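Local coordinates for protein hydroquinone dioxygenase small subunit (Pseudomonas sp., PDB 4ZXA) that forms the small cupin subunit of the two-subunit hydroquinone 1,2-dioxygenase PnpCD, and probably takes part with the large subunit in the Fe2+-dependent oxygenation of hydroquinone, at residues A[83-94]-A[138-149]; A[73-81]-A[101-112]. All coordinates share one frame; numbering follows the deposited sequence.

Contact 1 of 2, residues A[83-94]-A[138-149]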
loop_
_atom_site.group_PDB
_atom_site.type_symbol
_atom_site.label_atom_id
_atom_site.label_comp_id
_atom_site.label_asym_id
_atom_site.label_seq_id
_atom_site.Cartn_x
_atom_site.Cartn_y
_atom_site.Cartn_z
ATOM N N ALA A 83 38.607 8.556 3.305
ATOM C CA ALA A 83 38.609 7.525 4.340
ATOM C C ALA A 83 37.491 7.786 5.329
ATOM O O ALA A 83 37.314 8.930 5.786
ATOM C CB ALA A 83 39.950 7.484 5.057
ATOM N N ILE A 84 36.726 6.734 5.626
ATOM C CA ILE A 84 35.718 6.766 6.687
ATOM C C ILE A 84 36.125 5.817 7.793
ATOM O O ILE A 84 36.334 4.624 7.555
ATOM C CB ILE A 84 34.342 6.257 6.217
ATOM C CG1 ILE A 84 33.992 6.793 4.828
ATOM C CG2 ILE A 84 33.261 6.593 7.263
ATOM C CD1 ILE A 84 33.294 8.090 4.872
ATOM N N VAL A 85 36.217 6.329 9.009
ATOM C CA VAL A 85 36.504 5.468 10.145
ATOM C C VAL A 85 35.220 4.822 10.636
ATOM O O VAL A 85 34.323 5.503 11.124
ATOM C CB VAL A 85 37.151 6.251 11.282
ATOM C CG1 VAL A 85 37.203 5.393 12.553
ATOM C CG2 VAL A 85 38.532 6.704 10.859
ATOM N N MET A 86 35.132 3.505 10.498
ATOM C CA MET A 86 33.914 2.775 10.848
ATOM C C MET A 86 33.940 2.187 12.267
ATOM O O MET A 86 32.911 1.802 12.802
ATOM C CB MET A 86 33.635 1.690 9.803
ATOM C CG MET A 86 33.023 2.224 8.518
ATOM S SD MET A 86 31.298 2.763 8.716
ATOM C CE MET A 86 31.546 4.455 9.223
ATOM N N ASP A 87 35.125 2.127 12.859
ATOM C CA ASP A 87 35.302 1.678 14.231
ATOM C C ASP A 87 36.700 2.063 14.731
ATOM O O ASP A 87 37.655 2.119 13.955
ATOM C CB ASP A 87 35.113 0.170 14.332
ATOM C CG ASP A 87 35.279 -0.348 15.753
ATOM O OD1 ASP A 87 34.941 0.384 16.711
ATOM O OD2 ASP A 87 35.741 -1.494 15.909
ATOM N N GLY A 88 36.818 2.339 16.023
ATOM C CA GLY A 88 38.109 2.646 16.595
ATOM C C GLY A 88 38.453 4.101 16.389
ATOM O O GLY A 88 37.569 4.946 16.217
ATOM N N GLU A 89 39.744 4.399 16.390
ATOM C CA GLU A 89 40.186 5.774 16.281
ATOM C C GLU A 89 41.510 5.851 15.534
ATOM O O GLU A 89 42.519 5.284 15.950
ATOM C CB GLU A 89 40.294 6.374 17.680
ATOM C CG GLU A 89 40.698 7.827 17.726
ATOM C CD GLU A 89 40.493 8.423 19.114
ATOM O OE1 GLU A 89 41.063 9.511 19.381
ATOM O OE2 GLU A 89 39.761 7.800 19.931
ATOM N N VAL A 90 41.506 6.532 14.402
ATOM C CA VAL A 90 42.715 6.598 13.605
ATOM C C VAL A 90 43.236 8.017 13.551
ATOM O O VAL A 90 42.467 8.968 13.427
ATOM C CB VAL A 90 42.481 6.074 12.185
ATOM C CG1 VAL A 90 43.760 6.147 11.376
ATOM C CG2 VAL A 90 41.961 4.649 12.227
ATOM N N ARG A 91 44.546 8.148 13.682
ATOM C CA ARG A 91 45.234 9.403 13.449
ATOM C C ARG A 91 45.783 9.341 12.025
ATOM O O ARG A 91 46.357 8.330 11.618
ATOM C CB ARG A 91 46.369 9.554 14.466
ATOM C CG ARG A 91 47.348 10.685 14.192
ATOM C CD ARG A 91 48.373 10.803 15.321
ATOM N NE ARG A 91 49.230 11.965 15.135
ATOM C CZ ARG A 91 50.338 11.946 14.400
ATOM N NH1 ARG A 91 50.704 10.816 13.809
ATOM N NH2 ARG A 91 51.081 13.042 14.257
ATOM N N VAL A 92 45.594 10.407 11.258
ATOM C CA VAL A 92 46.068 10.430 9.878
ATOM C C VAL A 92 47.076 11.567 9.704
ATOM O O VAL A 92 46.724 12.738 9.882
ATOM C CB VAL A 92 44.881 10.576 8.860
ATOM C CG1 VAL A 92 45.368 10.438 7.418
ATOM C CG2 VAL A 92 43.783 9.547 9.146
ATOM N N GLU A 93 48.322 11.217 9.369
ATOM C CA GLU A 93 49.387 12.202 9.155
ATOM C C GLU A 93 49.482 12.590 7.687
ATOM O O GLU A 93 49.434 11.722 6.816
ATOM C CB GLU A 93 50.744 11.629 9.549
ATOM C CG GLU A 93 50.999 11.479 11.027
ATOM C CD GLU A 93 52.161 10.527 11.313
ATOM O OE1 GLU A 93 53.279 10.758 10.796
ATOM O OE2 GLU A 93 51.944 9.536 12.042
ATOM N N PHE A 94 49.677 13.879 7.414
ATOM C CA PHE A 94 49.712 14.372 6.037
ATOM C C PHE A 94 51.006 15.095 5.677
ATOM O O PHE A 94 51.390 16.063 6.334
ATOM C CB PHE A 94 48.536 15.326 5.779
ATOM C CG PHE A 94 47.187 14.664 5.812
ATOM C CD1 PHE A 94 46.644 14.108 4.661
ATOM C CD2 PHE A 94 46.461 14.608 6.986
ATOM C CE1 PHE A 94 45.391 13.498 4.686
ATOM C CE2 PHE A 94 45.211 13.999 7.027
ATOM C CZ PHE A 94 44.674 13.444 5.877
ATOM N N TYR A 138 50.064 10.181 3.018
ATOM C CA TYR A 138 49.281 10.103 4.241
ATOM C C TYR A 138 49.554 8.798 4.962
ATOM O O TYR A 138 49.817 7.778 4.329
ATOM C CB TYR A 138 47.783 10.293 3.943
ATOM C CG TYR A 138 47.212 9.285 2.980
ATOM C CD1 TYR A 138 47.240 9.512 1.615
ATOM C CD2 TYR A 138 46.645 8.101 3.440
ATOM C CE1 TYR A 138 46.714 8.585 0.722
ATOM C CE2 TYR A 138 46.110 7.165 2.558
ATOM C CZ TYR A 138 46.144 7.407 1.196
ATOM O OH TYR A 138 45.626 6.478 0.300
ATOM N N ARG A 139 49.510 8.840 6.289
ATOM C CA ARG A 139 49.851 7.683 7.117
ATOM C C ARG A 139 48.830 7.511 8.240
ATOM O O ARG A 139 48.378 8.493 8.832
ATOM C CB ARG A 139 51.264 7.852 7.692
ATOM C CG ARG A 139 51.845 6.610 8.369
ATOM C CD ARG A 139 53.356 6.718 8.558
ATOM N NE ARG A 139 53.727 7.785 9.490
ATOM C CZ ARG A 139 54.948 7.936 10.010
ATOM N NH1 ARG A 139 55.922 7.087 9.690
ATOM N NH2 ARG A 139 55.198 8.933 10.851
ATOM N N PHE A 140 48.464 6.260 8.507
ATOM C CA PHE A 140 47.466 5.918 9.518
ATOM C C PHE A 140 48.104 5.456 10.841
ATOM O O PHE A 140 48.995 4.597 10.845
ATOM C CB PHE A 140 46.569 4.795 8.993
ATOM C CG PHE A 140 45.715 5.179 7.804
ATOM C CD1 PHE A 140 44.942 6.328 7.817
ATOM C CD2 PHE A 140 45.673 4.370 6.677
ATOM C CE1 PHE A 140 44.151 6.661 6.728
ATOM C CE2 PHE A 140 44.889 4.702 5.584
ATOM C CZ PHE A 140 44.129 5.844 5.609
ATOM N N GLU A 141 47.625 6.017 11.953
ATOM C CA GLU A 141 48.055 5.644 13.307
ATOM C C GLU A 141 46.888 5.102 14.123
ATOM O O GLU A 141 45.901 5.803 14.319
ATOM C CB GLU A 141 48.566 6.872 14.055
ATOM C CG GLU A 141 49.814 7.497 13.495
ATOM C CD GLU A 141 51.025 6.613 13.678
ATOM O OE1 GLU A 141 50.895 5.536 14.317
ATOM O OE2 GLU A 141 52.100 7.002 13.169
ATOM N N ALA A 142 47.011 3.891 14.647
ATOM C CA ALA A 142 45.927 3.305 15.427
ATOM C C ALA A 142 46.435 2.579 16.676
ATOM O O ALA A 142 47.119 1.555 16.571
ATOM C CB ALA A 142 45.102 2.359 14.558
ATOM N N SER A 143 46.086 3.102 17.849
ATOM C CA SER A 143 46.488 2.495 19.118
ATOM C C SER A 143 45.716 1.211 19.349
ATOM O O SER A 143 46.259 0.227 19.862
ATOM C CB SER A 143 46.231 3.447 20.290
ATOM O OG SER A 143 46.855 4.697 20.071
ATOM N N ARG A 144 44.438 1.236 18.976
ATOM C CA ARG A 144 43.557 0.084 19.144
ATOM C C ARG A 144 42.989 -0.345 17.805
ATOM O O ARG A 144 42.834 0.472 16.902
ATOM C CB ARG A 144 42.423 0.412 20.116
ATOM C CG ARG A 144 42.918 0.906 21.474
ATOM C CD ARG A 144 41.843 0.816 22.562
ATOM N NE ARG A 144 42.319 1.388 23.822
ATOM C CZ ARG A 144 42.560 2.685 24.009
ATOM N NH1 ARG A 144 42.370 3.545 23.012
ATOM N NH2 ARG A 144 42.994 3.126 25.188
ATOM N N PRO A 145 42.676 -1.637 17.671
ATOM C CA PRO A 145 42.157 -2.150 16.401
ATOM C C PRO A 145 40.883 -1.413 15.976
ATOM O O PRO A 145 39.941 -1.268 16.763
ATOM C CB PRO A 145 41.846 -3.625 16.716
ATOM C CG PRO A 145 42.687 -3.954 17.919
ATOM C CD PRO A 145 42.728 -2.677 18.714
ATOM N N GLY A 146 40.868 -0.941 14.735
ATOM C CA GLY A 146 39.708 -0.268 14.186
ATOM C C GLY A 146 39.507 -0.639 12.729
ATOM O O GLY A 146 40.246 -1.456 12.182
ATOM N N VAL A 147 38.511 -0.020 12.100
ATOM C CA VAL A 147 38.178 -0.293 10.709
ATOM C C VAL A 147 38.107 0.989 9.872
ATOM O O VAL A 147 37.413 1.940 10.245
ATOM C CB VAL A 147 36.842 -1.031 10.619
ATOM C CG1 VAL A 147 36.509 -1.308 9.186
ATOM C CG2 VAL A 147 36.889 -2.335 11.420
ATOM N N ILE A 148 38.848 1.014 8.759
ATOM C CA ILE A 148 38.830 2.149 7.829
ATOM C C ILE A 148 38.226 1.747 6.480
ATOM O O ILE A 148 38.652 0.751 5.874
ATOM C CB ILE A 148 40.245 2.681 7.518
ATOM C CG1 ILE A 148 41.007 3.053 8.793
ATOM C CG2 ILE A 148 40.166 3.866 6.568
ATOM C CD1 ILE A 148 42.454 3.500 8.535
ATOM N N LEU A 149 37.240 2.517 6.014
ATOM C CA LEU A 149 36.713 2.356 4.666
ATOM C C LEU A 149 37.378 3.375 3.769
ATOM O O LEU A 149 37.336 4.585 4.043
ATOM C CB LEU A 149 35.203 2.585 4.627
ATOM C CG LEU A 149 34.269 1.397 4.821
ATOM C CD1 LEU A 149 32.834 1.880 4.903
ATOM C CD2 LEU A 149 34.406 0.427 3.692
HETATM O O HOH W 1 41.260 2.280 15.310
#

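Contact 2 of 2, residues A[73-81]-A[101-112]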
loop_
_atom_site.group_PDB
_atom_site.type_symbol
_atom_site.label_atom_id
_atom_site.label_comp_id
_atom_site.label_asym_id
_atom_site.label_seq_id
_atom_site.Cartn_x
_atom_site.Cartn_y
_atom_site.Cartn_z
ATOM N N PRO A 73 52.044 2.070 6.304
ATOM C CA PRO A 73 53.025 2.668 5.391
ATOM C C PRO A 73 52.529 4.027 4.918
ATOM O O PRO A 73 51.312 4.256 4.942
ATOM C CB PRO A 73 53.035 1.701 4.199
ATOM C CG PRO A 73 52.549 0.409 4.741
ATOM C CD PRO A 73 51.581 0.750 5.847
ATOM N N TRP A 74 53.437 4.910 4.508
ATOM C CA TRP A 74 53.024 6.120 3.802
ATOM C C TRP A 74 52.363 5.765 2.453
ATOM O O TRP A 74 52.923 5.011 1.639
ATOM C CB TRP A 74 54.199 7.064 3.549
ATOM C CG TRP A 74 54.712 7.818 4.734
ATOM C CD1 TRP A 74 55.859 7.555 5.441
ATOM C CD2 TRP A 74 54.131 8.989 5.335
ATOM N NE1 TRP A 74 56.017 8.483 6.443
ATOM C CE2 TRP A 74 54.977 9.375 6.401
ATOM C CE3 TRP A 74 52.978 9.742 5.085
ATOM C CZ2 TRP A 74 54.706 10.481 7.209
ATOM C CZ3 TRP A 74 52.712 10.842 5.890
ATOM C CH2 TRP A 74 53.572 11.200 6.939
ATOM N N PHE A 75 51.173 6.321 2.232
ATOM C CA PHE A 75 50.392 6.079 1.020
ATOM C C PHE A 75 50.312 7.356 0.185
ATOM O O PHE A 75 50.392 8.470 0.716
ATOM C CB PHE A 75 48.968 5.662 1.378
ATOM C CG PHE A 75 48.866 4.342 2.071
ATOM C CD1 PHE A 75 49.301 3.182 1.451
ATOM C CD2 PHE A 75 48.295 4.254 3.328
ATOM C CE1 PHE A 75 49.179 1.949 2.084
ATOM C CE2 PHE A 75 48.165 3.030 3.971
ATOM C CZ PHE A 75 48.608 1.875 3.352
ATOM N N THR A 76 50.129 7.202 -1.117
ATOM C CA THR A 76 49.894 8.362 -1.953
ATOM C C THR A 76 49.156 7.989 -3.244
ATOM O O THR A 76 49.161 6.827 -3.671
ATOM C CB THR A 76 51.220 9.056 -2.307
ATOM O OG1 THR A 76 50.974 10.424 -2.681
ATOM C CG2 THR A 76 51.923 8.300 -3.447
ATOM N N ALA A 77 48.534 8.982 -3.868
ATOM C CA ALA A 77 47.880 8.765 -5.150
ATOM C C ALA A 77 47.880 10.043 -5.960
ATOM O O ALA A 77 48.134 11.121 -5.425
ATOM C CB ALA A 77 46.449 8.256 -4.958
ATOM N N ALA A 78 47.583 9.913 -7.249
ATOM C CA ALA A 78 47.578 11.053 -8.151
ATOM C C ALA A 78 46.216 11.735 -8.166
ATOM O O ALA A 78 46.052 12.790 -8.771
ATOM C CB ALA A 78 47.979 10.619 -9.561
ATOM N N HIS A 79 45.238 11.130 -7.500
ATOM C CA HIS A 79 43.887 11.704 -7.431
ATOM C C HIS A 79 43.384 11.698 -5.996
ATOM O O HIS A 79 43.957 11.035 -5.142
ATOM C CB HIS A 79 42.947 10.886 -8.293
ATOM C CG HIS A 79 42.968 9.436 -7.957
ATOM N ND1 HIS A 79 42.391 8.930 -6.809
ATOM C CD2 HIS A 79 43.528 8.379 -8.594
ATOM C CE1 HIS A 79 42.579 7.625 -6.767
ATOM N NE2 HIS A 79 43.272 7.265 -7.835
ATOM N N ASP A 80 42.315 12.431 -5.726
ATOM C CA ASP A 80 41.683 12.383 -4.409
ATOM C C ASP A 80 41.252 10.975 -3.980
ATOM O O ASP A 80 40.829 10.146 -4.804
ATOM C CB ASP A 80 40.464 13.286 -4.382
ATOM C CG ASP A 80 40.825 14.750 -4.441
ATOM O OD1 ASP A 80 41.949 15.090 -4.031
ATOM O OD2 ASP A 80 39.979 15.561 -4.883
ATOM N N GLU A 81 41.358 10.721 -2.677
ATOM C CA GLU A 81 40.832 9.513 -2.035
ATOM C C GLU A 81 40.098 9.937 -0.776
ATOM O O GLU A 81 40.219 11.081 -0.329
ATOM C CB GLU A 81 41.961 8.548 -1.663
ATOM C CG GLU A 81 42.616 7.864 -2.843
ATOM C CD GLU A 81 43.949 7.236 -2.478
ATOM O OE1 GLU A 81 44.828 7.965 -1.969
ATOM O OE2 GLU A 81 44.127 6.016 -2.702
ATOM N N SER A 101 52.781 12.440 -7.357
ATOM C CA SER A 101 52.407 11.661 -8.544
ATOM C C SER A 101 51.455 12.528 -9.365
ATOM O O SER A 101 50.457 13.032 -8.838
ATOM C CB SER A 101 51.703 10.356 -8.166
ATOM O OG SER A 101 52.150 9.854 -6.918
ATOM N N LYS A 102 51.771 12.719 -10.643
ATOM C CA LYS A 102 50.958 13.553 -11.532
ATOM C C LYS A 102 50.003 12.727 -12.382
ATOM O O LYS A 102 48.963 13.218 -12.801
ATOM C CB LYS A 102 51.855 14.385 -12.453
ATOM C CG LYS A 102 52.417 15.624 -11.814
ATOM C CD LYS A 102 51.295 16.446 -11.214
ATOM C CE LYS A 102 51.818 17.754 -10.644
ATOM N NZ LYS A 102 50.717 18.560 -10.050
ATOM N N HIS A 103 50.371 11.478 -12.646
ATOM C CA HIS A 103 49.604 10.604 -13.530
ATOM C C HIS A 103 49.334 9.269 -12.851
ATOM O O HIS A 103 50.065 8.868 -11.941
ATOM C CB HIS A 103 50.369 10.368 -14.845
ATOM C CG HIS A 103 50.978 11.615 -15.423
ATOM N ND1 HIS A 103 50.225 12.688 -15.846
ATOM C CD2 HIS A 103 52.271 11.961 -15.630
ATOM C CE1 HIS A 103 51.024 13.642 -16.293
ATOM N NE2 HIS A 103 52.271 13.226 -16.174
ATOM N N GLY A 104 48.283 8.578 -13.284
ATOM C CA GLY A 104 48.016 7.232 -12.799
ATOM C C GLY A 104 46.893 7.154 -11.787
ATOM O O GLY A 104 46.364 8.162 -11.330
ATOM N N GLU A 105 46.525 5.939 -11.416
ATOM C CA GLU A 105 45.391 5.771 -10.521
ATOM C C GLU A 105 45.636 4.680 -9.500
ATOM O O GLU A 105 46.371 3.718 -9.758
ATOM C CB GLU A 105 44.128 5.457 -11.326
ATOM C CG GLU A 105 43.760 6.535 -12.330
ATOM C CD GLU A 105 42.392 6.313 -12.958
ATOM O OE1 GLU A 105 42.041 5.142 -13.218
ATOM O OE2 GLU A 105 41.673 7.314 -13.171
ATOM N N GLY A 106 45.006 4.829 -8.343
ATOM C CA GLY A 106 45.148 3.853 -7.279
ATOM C C GLY A 106 46.124 4.348 -6.231
ATOM O O GLY A 106 47.006 5.147 -6.513
ATOM N N THR A 107 45.960 3.891 -5.003
ATOM C CA THR A 107 46.899 4.297 -3.981
ATOM C C THR A 107 48.230 3.573 -4.200
ATOM O O THR A 107 48.258 2.399 -4.567
ATOM C CB THR A 107 46.340 4.112 -2.555
ATOM O OG1 THR A 107 47.343 3.522 -1.727
ATOM C CG2 THR A 107 45.095 3.260 -2.562
ATOM N N HIS A 108 49.321 4.308 -4.021
ATOM C CA HIS A 108 50.663 3.763 -4.165
ATOM C C HIS A 108 51.471 3.988 -2.883
ATOM O O HIS A 108 51.197 4.919 -2.112
ATOM C CB HIS A 108 51.380 4.420 -5.358
ATOM C CG HIS A 108 50.772 4.083 -6.688
ATOM N ND1 HIS A 108 51.196 3.015 -7.451
ATOM C CD2 HIS A 108 49.763 4.664 -7.381
ATOM C CE1 HIS A 108 50.471 2.951 -8.557
ATOM N NE2 HIS A 108 49.593 3.934 -8.534
ATOM N N LEU A 109 52.473 3.138 -2.669
ATOM C CA LEU A 109 53.438 3.332 -1.588
ATOM C C LEU A 109 54.274 4.585 -1.833
ATOM O O LEU A 109 54.907 4.706 -2.870
ATOM C CB LEU A 109 54.345 2.119 -1.487
ATOM C CG LEU A 109 53.670 0.861 -0.948
ATOM C CD1 LEU A 109 54.668 -0.282 -0.988
ATOM C CD2 LEU A 109 53.142 1.064 0.475
ATOM N N ALA A 110 54.266 5.523 -0.889
ATOM C CA ALA A 110 54.991 6.780 -1.072
ATOM C C ALA A 110 56.480 6.673 -0.717
ATOM O O ALA A 110 57.266 7.572 -1.049
ATOM C CB ALA A 110 54.340 7.898 -0.271
ATOM N N GLY A 111 56.849 5.581 -0.040
ATOM C CA GLY A 111 58.215 5.349 0.405
ATOM C C GLY A 111 58.437 5.495 1.910
ATOM O O GLY A 111 57.583 6.014 2.642
ATOM N N GLU A 112 59.599 5.041 2.371
ATOM C CA GLU A 112 59.935 5.055 3.796
ATOM C C GLU A 112 60.066 6.473 4.324
ATOM O O GLU A 112 59.640 6.773 5.440
ATOM C CB GLU A 112 61.248 4.302 4.060
ATOM C CG GLU A 112 61.267 2.837 3.604
ATOM C CD GLU A 112 60.370 1.925 4.434
ATOM O OE1 GLU A 112 59.775 2.391 5.432
ATOM O OE2 GLU A 112 60.267 0.731 4.078
HETATM O O HOH W 2 55.809 3.177 1.550
HETATM O O HOH W 3 56.453 4.101 4.232
HETATM O O HOH W 4 47.475 7.413 -8.075
#

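Contact 1 of 2, residues A[83-94]-A[138-149]
Glu93 and Arg139 face each other as an antiparallel pair and form a salt bridge. Arg139 NH2 gives a bond of 2.6 Å to Glu93 OE1, which uses its syn lone pair. The oxygen lies close to the guanidinium plane, but the carboxylate as a whole is turned 76° against it. A bend in the arginine at chi3 (65°) brings the guanidinium to this oxygen, and NE adds a weak second bond. The other oxygen, Glu93 OE2, is 2.8 Å from Glu141 OE2, with the two carboxylates nearly coplanar. Glu141 OE2 takes a hydrogen bond from Gln71 NE2. With an alanine in place of Glu93, the Arg139 guanidinium would probably lose its carboxylate mate and be freer to turn.

Backbone bonds form two separate antiparallel ladders. Arg91 pairs with Glu141 in one and Ile84 with Leu149 in the other. Each segment turns from one sheet into the other, as fits the two-sheet beta barrel of a cupin. Met86 and Asp87 both face Val147 in a classic beta bulge. Met86 N reaches Val147 O at 2.8 Å.

Apolar side chains fill the space between the sheets. Ile148 CD1 sits 3.6 Å above the centre of one Phe140 face. Val92 CG2 meets the edge of that ring, 3.7 Å from Phe140 CD1. Val90 crosses Ile148 at about a right angle, its CG2 3.9 Å from Ile148 CD1. On the opposite face, beside Ile84 and Val147, Met86 CG touches Leu149 CD1 at 3.6 Å; Met86 also packs on Phe220 of the large subunit.

Contact 2 of 2, residues A[73-81]-A[101-112]
His79 meets the loop before strand 108-109 with one edge of its ring. CB points toward that loop. The first torsion sets CG between the backbone N and the carbonyl carbon (chi1 54°), and this carries the ring to Glu105 and Gly106. Ala77 CB lies over the centre of one ring face. CD2 is 3.7 Å from Glu105 CA, which lies in the ring plane. At the tip, NE2 accepts a nearly straight hydrogen bond of 3.0 Å from Gly106 N, tilted 17° from that plane. On the other side of CE1, His79 ND1 donates to Asp80 O at 2.8 Å.

Beside the histidine, Ala78 CB packs among backbone oxygens of the loop and is 3.4 Å from Gly104 O. Water 4 accepts from Ala78 N and donates to Gly106 O.

Beyond this loop the two segments pair as antiparallel strands. Thr76 and His108 exchange two backbone bonds, and Ala110 N donates to Trp74 O at 2.9 Å. Strand 108-109 thus becomes an outermost strand of the five-stranded sheet of the cupin barrel. Water 3 continues the pairing by accepting from Trp74 N and donating to Gly111 O. Small apolar contacts flank it: Trp74 CB touches Ala110 CB at 3.9 Å, and Pro73 CB touches Leu109 CD2 at 3.8 Å.

The large subunit comes close here. Its Lys239 forms a salt bridge with Glu105 and packs on His79.

The two bonds of His79 run in opposite senses. They imply a proton on ND1 and a lone pair on NE2, and two backbone partners that fix the rotation of the ring.

The centres of contacts 1 and 2 lie about 17 Å apart, yet the two touch directly. Strands 71-76 and 136-142 are neighbours in one sheet, and Phe75 O of contact 2 is 2.9 Å from Tyr138 N of contact 1, a probable hydrogen bond. A second probable bond joins Tyr138 OH to Glu81 OE1 at 2.8 Å. Trp74 of contact 2 packs against contact 1, with CZ3 3.5 Å from Glu93 O. Along the chain the segments alternate. Contact 1 pairs strands in both sheets across the turns that link them, whereas contact 2 adds an edge strand to one of them. Both also reach the large subunit of the dioxygenase.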